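Side-chain contacts in E3 ubiquitin ligase RavN (Legionella pneumophila, PDB 5MIY), which acts as an E3 ubiquitin ligase, a Legionella effector that probably promotes the transfer of ubiquitin to proteins of the infected host cell: residues L76-D80 and K81-Q85; T8-P12 and I13-D17; E118-A121 and R122-L125. All blocks are in the same frame, centred on the assembly; numbering follows the deposited sequence.

How the interactions relate
Interactions 1 and 2 are neighbours, their centres about 13 Å apart, and they touch through Thr8: its backbone N lies 2.9 Å from Asp80 O and its O lies 2.9 Å from Leu82 N, both probable hydrogen bonds. The tight turn of 76-85 thus runs against the first strand of the hairpin 8-17, and a long, weak ion pair between Lys81 and Asp17 bridges the same seam. Interaction 3 stands apart on the C-terminal helix, its nearest atoms about 32 Å from interaction 1 and about 20 Å from interaction 2. A bound sodium ion lies about 7 Å from the side chain of Ile13 in interaction 2, and one about 12 Å from that of Asn119 in interaction 3.

Interaction 1 of 3, residues L76-D80 and K81-Q85; sequences LFEED and KLTNQ
Leu82 CD1 sits over one face of the Phe77 ring, 3.9 Å above its plane and displaced toward the rim, while Lys81 N lies at the ring's edge, in plane. The two side chains belong to a hairpin-like reversal of the chain, a tight turn with Glu79 and Asp80 at its two corners. Both corner residues have positive phi angles near 60°, as in a type I' turn; at the second corner an aspartate tolerates this conformation fairly well. At the mouth of the turn Glu78 N donates to Lys81 O at 2.9 Å, and the return bond from Lys81 N to Glu78 O is weak. Beyond it Phe77 and Leu82 face each other as a single bridged pair, and the next bond runs from Thr83 N to Leu76 O.

The leucine methyl meets the aromatic ring as a CH-pi contact, 4.2 Å from Leu82 CD1 to the centroid of the Phe77 ring. The first torsion of Leu82 (chi1 -175°) turns CG away from the backbone N and sets CD1 over that ring, where it also comes within 3.5 Å of Leu76 O. Large apolar side chains suit this side, since Leu67 of helix 64-68 packs against Leu76, Phe77 and Leu82 together. Strand 8-11 runs alongside, Tyr9 touching Leu82.

A bend at chi2 (-66°) brings Glu78 OE1 to 3.6 Å from Thr83 OG1, the two side chains crossing obliquely. Thr83 uses both of its branches. Its methyl CG2 packs 3.2 Å from Leu76 O, beside the backbone bond of the same carbonyl. Its hydroxyl instead turns along the chain and closes an ST turn: Gln85 N donates to Thr83 OG1 at 3.2 Å.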
loop_
_atom_site.group_PDB
_atom_site.type_symbol
_atom_site.label_atom_id
_atom_site.label_comp_id
_atom_site.label_asym_id
_atom_site.label_seq_id
_atom_site.Cartn_x
_atom_site.Cartn_y
_atom_site.Cartn_z
ATOM N N LEU A 76 -4.784 -7.721 11.543
ATOM C CA LEU A 76 -3.919 -7.409 10.413
ATOM C C LEU A 76 -3.134 -8.611 9.905
ATOM O O LEU A 76 -2.803 -8.662 8.714
ATOM C CB LEU A 76 -2.945 -6.290 10.801
ATOM C CG LEU A 76 -3.602 -4.975 11.233
ATOM C CD1 LEU A 76 -2.590 -4.024 11.865
ATOM C CD2 LEU A 76 -4.284 -4.321 10.041
ATOM N N PHE A 77 -2.824 -9.578 10.766
ATOM C CA PHE A 77 -1.974 -10.702 10.397
ATOM C C PHE A 77 -2.623 -12.012 10.812
ATOM O O PHE A 77 -3.113 -12.137 11.939
ATOM C CB PHE A 77 -0.591 -10.581 11.040
ATOM C CG PHE A 77 0.248 -9.482 10.463
ATOM C CD1 PHE A 77 0.185 -8.202 10.985
ATOM C CD2 PHE A 77 1.100 -9.728 9.395
ATOM C CE1 PHE A 77 0.953 -7.181 10.461
ATOM C CE2 PHE A 77 1.878 -8.715 8.866
ATOM C CZ PHE A 77 1.800 -7.434 9.402
ATOM N N GLU A 78 -2.617 -12.982 9.900
ATOM C CA GLU A 78 -3.082 -14.342 10.165
ATOM C C GLU A 78 -1.914 -15.279 9.873
ATOM O O GLU A 78 -1.579 -15.516 8.707
ATOM C CB GLU A 78 -4.303 -14.697 9.316
ATOM C CG GLU A 78 -5.169 -13.511 8.891
ATOM C CD GLU A 78 -5.858 -12.819 10.055
ATOM O OE1 GLU A 78 -6.278 -11.649 9.889
ATOM O OE2 GLU A 78 -5.988 -13.442 11.134
ATOM N N GLU A 79 -1.297 -15.804 10.936
ATOM C CA GLU A 79 -0.120 -16.670 10.829
ATOM C C GLU A 79 1.053 -15.919 10.197
ATOM O O GLU A 79 1.738 -16.424 9.304
ATOM C CB GLU A 79 -0.437 -17.953 10.053
ATOM C CG GLU A 79 -1.620 -18.737 10.601
ATOM C CD GLU A 79 -1.329 -20.221 10.714
ATOM O OE1 GLU A 79 -0.551 -20.608 11.613
ATOM O OE2 GLU A 79 -1.876 -21.001 9.904
ATOM N N ASP A 80 1.273 -14.693 10.677
ATOM C CA ASP A 80 2.367 -13.815 10.269
ATOM C C ASP A 80 2.275 -13.374 8.810
ATOM O O ASP A 80 3.279 -12.945 8.233
ATOM C CB ASP A 80 3.733 -14.459 10.532
ATOM C CG ASP A 80 4.411 -13.903 11.774
ATOM O OD1 ASP A 80 3.890 -12.925 12.353
ATOM O OD2 ASP A 80 5.465 -14.447 12.176
ATOM N N LYS A 81 1.095 -13.458 8.197
ATOM C CA LYS A 81 0.865 -12.943 6.852
ATOM C C LYS A 81 -0.166 -11.824 6.900
ATOM O O LYS A 81 -1.208 -11.955 7.552
ATOM C CB LYS A 81 0.391 -14.043 5.894
ATOM C CG LYS A 81 1.461 -15.066 5.560
ATOM C CD LYS A 81 0.882 -16.288 4.856
ATOM C CE LYS A 81 0.735 -16.062 3.358
ATOM N NZ LYS A 81 0.998 -17.311 2.578
ATOM N N LEU A 82 0.134 -10.726 6.203
ATOM C CA LEU A 82 -0.747 -9.566 6.194
ATOM C C LEU A 82 -2.124 -9.941 5.663
ATOM O O LEU A 82 -2.247 -10.579 4.615
ATOM C CB LEU A 82 -0.138 -8.453 5.342
ATOM C CG LEU A 82 -0.897 -7.127 5.327
ATOM C CD1 LEU A 82 -0.940 -6.499 6.719
ATOM C CD2 LEU A 82 -0.277 -6.169 4.322
ATOM N N THR A 83 -3.163 -9.549 6.397
ATOM C CA THR A 83 -4.522 -9.857 5.983
ATOM C C THR A 83 -4.881 -9.101 4.707
ATOM O O THR A 83 -4.309 -8.056 4.384
ATOM C CB THR A 83 -5.519 -9.502 7.091
ATOM O OG1 THR A 83 -6.817 -9.998 6.746
ATOM C CG2 THR A 83 -5.604 -7.992 7.265
ATOM N N ASN A 84 -5.844 -9.654 3.972
ATOM C CA ASN A 84 -6.433 -8.990 2.817
ATOM C C ASN A 84 -7.851 -8.511 3.090
ATOM O O ASN A 84 -8.528 -8.046 2.168
ATOM C CB ASN A 84 -6.420 -9.920 1.603
ATOM C CG ASN A 84 -5.327 -9.567 0.614
ATOM O OD1 ASN A 84 -5.425 -8.573 -0.104
ATOM N ND2 ASN A 84 -4.277 -10.382 0.573
ATOM N N GLN A 85 -8.318 -8.616 4.343
ATOM C CA GLN A 85 -9.660 -8.244 4.758
ATOM C C GLN A 85 -9.713 -6.773 5.157
ATOM O O GLN A 85 -8.736 -6.229 5.682
ATOM C CB GLN A 85 -10.113 -9.113 5.929
ATOM C CG GLN A 85 -10.252 -10.589 5.580
ATOM C CD GLN A 85 -11.091 -10.818 4.334
ATOM O OE1 GLN A 85 -10.668 -11.509 3.405
ATOM N NE2 GLN A 85 -12.288 -10.240 4.309
#

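Interaction 2 of 3, residues T8-P12 and I13-D17; sequences TYFDP and IMQED
Asp11 OD2 accepts from Met14 N and from a bound water, and is also hydrogen-bonded to Ser42 OG, outside the hairpin. Its sister oxygen OD1 takes the N-H of Ile13. This buried carboxylate organises the connection of the beta hairpin formed by strands 8-11 and 16-19: both amides, each 3.2 Å from its oxygen, meet the same face of the carboxylate, more than 70° out of its plane, so that one face is pinned by the turn. An aspartate suits the place because its short side chain, swung clear of the backbone N (chi1 175°), reaches forward to the amides two and three residues on. The same water donates to both Asp11 OD2 and Glu16 OE1, which lie 5.1 Å apart, and probably eases the repulsion between the two carboxylates.

The backbone closes the hairpin with a 2.7 Å bond from Asp11 N to Glu16 O. Asp11 O faces both Gln15 N and Glu16 N through weak bonds, which makes a G1 beta bulge; Gln15 there adopts a positive phi.

On the other face of the hairpin, Glu16 N lies 3.6 Å above the plane of the Phe10 ring, toward the rim. Gln15 OE1 and Asp17 OD1 meet the ring edge, the Gln15 amide standing almost perpendicular to the ring at 87°. The opposite end of that amide reaches back over the turn, Gln15 NE2 donating nearly straight to Pro12 O at 2.9 Å.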
loop_
_atom_site.group_PDB
_atom_site.type_symbol
_atom_site.label_atom_id
_atom_site.label_comp_id
_atom_site.label_asym_id
_atom_site.label_seq_id
_atom_site.Cartn_x
_atom_site.Cartn_y
_atom_site.Cartn_z
ATOM N N THR A 8 5.173 -11.190 6.969
ATOM C CA THR A 8 5.319 -11.051 5.525
ATOM C C THR A 8 4.057 -10.463 4.909
ATOM O O THR A 8 2.979 -10.442 5.514
ATOM C CB THR A 8 5.630 -12.389 4.834
ATOM O OG1 THR A 8 4.485 -13.250 4.910
ATOM C CG2 THR A 8 6.852 -13.063 5.459
ATOM N N TYR A 9 4.216 -9.977 3.681
ATOM C CA TYR A 9 3.112 -9.531 2.852
ATOM C C TYR A 9 3.289 -10.126 1.463
ATOM O O TYR A 9 4.414 -10.370 1.019
ATOM C CB TYR A 9 3.045 -7.996 2.767
ATOM C CG TYR A 9 4.235 -7.342 2.078
ATOM C CD1 TYR A 9 5.452 -7.182 2.745
ATOM C CD2 TYR A 9 4.133 -6.868 0.764
ATOM C CE1 TYR A 9 6.538 -6.573 2.123
ATOM C CE2 TYR A 9 5.206 -6.255 0.138
ATOM C CZ TYR A 9 6.406 -6.114 0.815
ATOM O OH TYR A 9 7.477 -5.515 0.182
ATOM N N PHE A 10 2.168 -10.379 0.788
ATOM C CA PHE A 10 2.208 -10.817 -0.606
ATOM C C PHE A 10 2.459 -9.594 -1.478
ATOM O O PHE A 10 1.545 -8.810 -1.744
ATOM C CB PHE A 10 0.915 -11.514 -1.009
ATOM C CG PHE A 10 0.967 -12.119 -2.387
ATOM C CD1 PHE A 10 1.610 -13.328 -2.595
ATOM C CD2 PHE A 10 0.400 -11.465 -3.475
ATOM C CE1 PHE A 10 1.675 -13.890 -3.863
ATOM C CE2 PHE A 10 0.457 -12.021 -4.741
ATOM C CZ PHE A 10 1.095 -13.233 -4.938
ATOM N N ASP A 11 3.692 -9.437 -1.938
ATOM C CA ASP A 11 4.065 -8.247 -2.688
ATOM C C ASP A 11 3.452 -8.302 -4.079
ATOM O O ASP A 11 3.789 -9.209 -4.854
ATOM C CB ASP A 11 5.587 -8.132 -2.787
ATOM C CG ASP A 11 6.033 -6.965 -3.661
ATOM O OD1 ASP A 11 5.351 -5.920 -3.673
ATOM O OD2 ASP A 11 7.072 -7.095 -4.342
ATOM N N PRO A 12 2.566 -7.371 -4.444
ATOM C CA PRO A 12 1.998 -7.419 -5.801
ATOM C C PRO A 12 3.029 -7.163 -6.879
ATOM O O PRO A 12 2.849 -7.627 -8.014
ATOM C CB PRO A 12 0.930 -6.320 -5.781
ATOM C CG PRO A 12 1.423 -5.349 -4.742
ATOM C CD PRO A 12 2.110 -6.188 -3.691
ATOM N N ILE A 13 4.100 -6.432 -6.560
ATOM C CA ILE A 13 5.110 -6.106 -7.567
ATOM C C ILE A 13 5.766 -7.378 -8.086
ATOM O O ILE A 13 5.803 -7.629 -9.297
ATOM C CB ILE A 13 6.147 -5.124 -6.989
ATOM C CG1 ILE A 13 5.455 -3.899 -6.362
ATOM C CG2 ILE A 13 7.127 -4.686 -8.061
ATOM C CD1 ILE A 13 4.776 -2.963 -7.373
ATOM N N MET A 14 6.274 -8.216 -7.177
ATOM C CA MET A 14 6.942 -9.451 -7.571
ATOM C C MET A 14 6.058 -10.686 -7.438
ATOM O O MET A 14 6.477 -11.772 -7.853
ATOM C CB MET A 14 8.227 -9.637 -6.773
ATOM C CG MET A 14 9.154 -8.442 -6.822
ATOM S SD MET A 14 9.607 -8.029 -8.511
ATOM C CE MET A 14 10.488 -9.518 -9.001
ATOM N N GLN A 15 4.836 -10.539 -6.919
ATOM C CA GLN A 15 3.887 -11.649 -6.794
ATOM C C GLN A 15 4.458 -12.754 -5.906
ATOM O O GLN A 15 4.521 -13.927 -6.283
ATOM C CB GLN A 15 3.485 -12.189 -8.172
ATOM C CG GLN A 15 2.681 -11.197 -8.984
ATOM C CD GLN A 15 1.283 -10.999 -8.422
ATOM O OE1 GLN A 15 0.503 -11.949 -8.320
ATOM N NE2 GLN A 15 0.959 -9.763 -8.053
ATOM N N GLU A 16 4.882 -12.363 -4.709
ATOM C CA GLU A 16 5.604 -13.266 -3.829
ATOM C C GLU A 16 5.478 -12.773 -2.393
ATOM O O GLU A 16 5.389 -11.569 -2.136
ATOM C CB GLU A 16 7.081 -13.362 -4.224
ATOM C CG GLU A 16 7.913 -12.186 -3.738
ATOM C CD GLU A 16 9.320 -12.181 -4.291
ATOM O OE1 GLU A 16 10.074 -11.233 -3.974
ATOM O OE2 GLU A 16 9.673 -13.120 -5.038
ATOM N N ASP A 17 5.478 -13.717 -1.462
ATOM C CA ASP A 17 5.533 -13.364 -0.050
ATOM C C ASP A 17 6.894 -12.743 0.268
ATOM O O ASP A 17 7.938 -13.268 -0.135
ATOM C CB ASP A 17 5.275 -14.599 0.815
ATOM C CG ASP A 17 3.819 -15.064 0.759
ATOM O OD1 ASP A 17 2.910 -14.209 0.692
ATOM O OD2 ASP A 17 3.578 -16.287 0.787
HETATM O O HOH W 1 2.287 -12.692 2.948
HETATM O O HOH W 2 9.137 -8.539 -3.159
#

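Interaction 3 of 3, residues E118-A121 and R122-L125; sequences ENWA and REVL
Glu118 reaches Arg122, one turn further along helix 111-125, with both its backbone and its carboxylate. Its carbonyl accepts from Arg122 N, and the two side chains run alongside each other, pointing the same way. The glutamate is stretched out from its first torsion onward (chi1 175°), which carries OE1 to the edge of the guanidinium group, near its plane. There Glu118 OE1 lies 3.3 Å from Arg122 NE and 3.4 Å from Arg122 NH2; both bonds are weak, but together they make a forked salt bridge to one oxygen. The carboxylate and guanidinium planes are turned 38° from each other.

Asn119 contributes its carbonyl, Asn119 O taking Glu123 N at 3.0 Å.

Trp120 accepts from Val124 N through its backbone, and Val124 CG2 packs 3.2 Å from Trp120 O. The indole lies side by side with the Glu123 side chain: Trp120 CZ3 is 3.4 Å from Glu123 OE2, a contact of the benzene part of the ring with a carboxylate inclined 65° to it.

Ala121 O accepts the longer 3.3 Å bond from Leu125 N. All these residues are exposed in the isolated chain, where the flexible side chains of glutamate and arginine suit a surface, and the Glu-Arg pair spaced four apart is the classic i to i+4 salt bridge of a surface alpha-helix.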
loop_
_atom_site.group_PDB
_atom_site.type_symbol
_atom_site.label_atom_id
_atom_site.label_comp_id
_atom_site.label_asym_id
_atom_site.label_seq_id
_atom_site.Cartn_x
_atom_site.Cartn_y
_atom_site.Cartn_z
ATOM N N GLU A 118 4.778 12.276 -23.928
ATOM C CA GLU A 118 5.673 13.295 -24.470
ATOM C C GLU A 118 6.830 12.670 -25.255
ATOM O O GLU A 118 7.216 13.179 -26.324
ATOM C CB GLU A 118 6.197 14.180 -23.337
ATOM C CG GLU A 118 7.236 15.199 -23.775
ATOM C CD GLU A 118 7.655 16.141 -22.659
ATOM O OE1 GLU A 118 8.137 17.249 -22.978
ATOM O OE2 GLU A 118 7.494 15.788 -21.469
ATOM N N ASN A 119 7.381 11.557 -24.761
ATOM C CA ASN A 119 8.480 10.894 -25.469
ATOM C C ASN A 119 8.038 10.408 -26.848
ATOM O O ASN A 119 8.750 10.604 -27.850
ATOM C CB ASN A 119 9.022 9.712 -24.647
ATOM C CG ASN A 119 9.874 10.148 -23.466
ATOM O OD1 ASN A 119 10.182 11.326 -23.325
ATOM N ND2 ASN A 119 10.267 9.188 -22.612
ATOM N N TRP A 120 6.858 9.782 -26.932
ATOM C CA TRP A 120 6.347 9.361 -28.239
ATOM C C TRP A 120 6.114 10.557 -29.160
ATOM O O TRP A 120 6.492 10.520 -30.343
ATOM C CB TRP A 120 5.046 8.557 -28.089
ATOM C CG TRP A 120 5.242 7.103 -27.815
ATOM C CD1 TRP A 120 4.869 6.420 -26.688
ATOM C CD2 TRP A 120 5.854 6.137 -28.683
ATOM N NE1 TRP A 120 5.205 5.095 -26.803
ATOM C CE2 TRP A 120 5.818 4.892 -28.013
ATOM C CE3 TRP A 120 6.449 6.208 -29.951
ATOM C CZ2 TRP A 120 6.346 3.720 -28.567
ATOM C CZ3 TRP A 120 6.962 5.031 -30.520
ATOM C CH2 TRP A 120 6.906 3.806 -29.820
ATOM N N ALA A 121 5.489 11.624 -28.641
ATOM C CA ALA A 121 5.183 12.778 -29.481
ATOM C C ALA A 121 6.454 13.420 -30.024
ATOM O O ALA A 121 6.515 13.794 -31.207
ATOM C CB ALA A 121 4.353 13.804 -28.706
ATOM N N ARG A 122 7.485 13.548 -29.186
ATOM C CA ARG A 122 8.730 14.148 -29.655
ATOM C C ARG A 122 9.420 13.250 -30.673
ATOM O O ARG A 122 9.995 13.738 -31.657
ATOM C CB ARG A 122 9.657 14.442 -28.475
ATOM C CG ARG A 122 9.181 15.608 -27.640
ATOM C CD ARG A 122 10.286 16.155 -26.754
ATOM N NE ARG A 122 9.778 17.210 -25.888
ATOM C CZ ARG A 122 9.796 18.501 -26.199
ATOM N NH1 ARG A 122 10.300 18.894 -27.360
ATOM N NH2 ARG A 122 9.305 19.398 -25.352
ATOM N N GLU A 123 9.343 11.935 -30.483
ATOM C CA GLU A 123 9.959 11.030 -31.448
ATOM C C GLU A 123 9.264 11.103 -32.805
ATOM O O GLU A 123 9.925 11.017 -33.853
ATOM C CB GLU A 123 9.931 9.612 -30.899
ATOM C CG GLU A 123 10.532 8.611 -31.807
ATOM C CD GLU A 123 10.002 7.247 -31.524
ATOM O OE1 GLU A 123 10.328 6.693 -30.450
ATOM O OE2 GLU A 123 9.233 6.747 -32.362
ATOM N N VAL A 124 7.932 11.261 -32.806
ATOM C CA VAL A 124 7.183 11.387 -34.057
ATOM C C VAL A 124 7.665 12.598 -34.843
ATOM O O VAL A 124 7.836 12.536 -36.072
ATOM C CB VAL A 124 5.669 11.470 -33.771
ATOM C CG1 VAL A 124 4.882 11.922 -35.014
ATOM C CG2 VAL A 124 5.145 10.138 -33.263
ATOM N N LEU A 125 7.896 13.713 -34.150
ATOM C CA LEU A 125 8.199 14.984 -34.795
ATOM C C LEU A 125 9.687 15.202 -35.053
ATOM O O LEU A 125 10.046 16.195 -35.691
ATOM C CB LEU A 125 7.618 16.141 -33.956
ATOM C CG LEU A 125 6.096 16.045 -33.805
ATOM C CD1 LEU A 125 5.582 17.055 -32.779
ATOM C CD2 LEU A 125 5.391 16.233 -35.156
#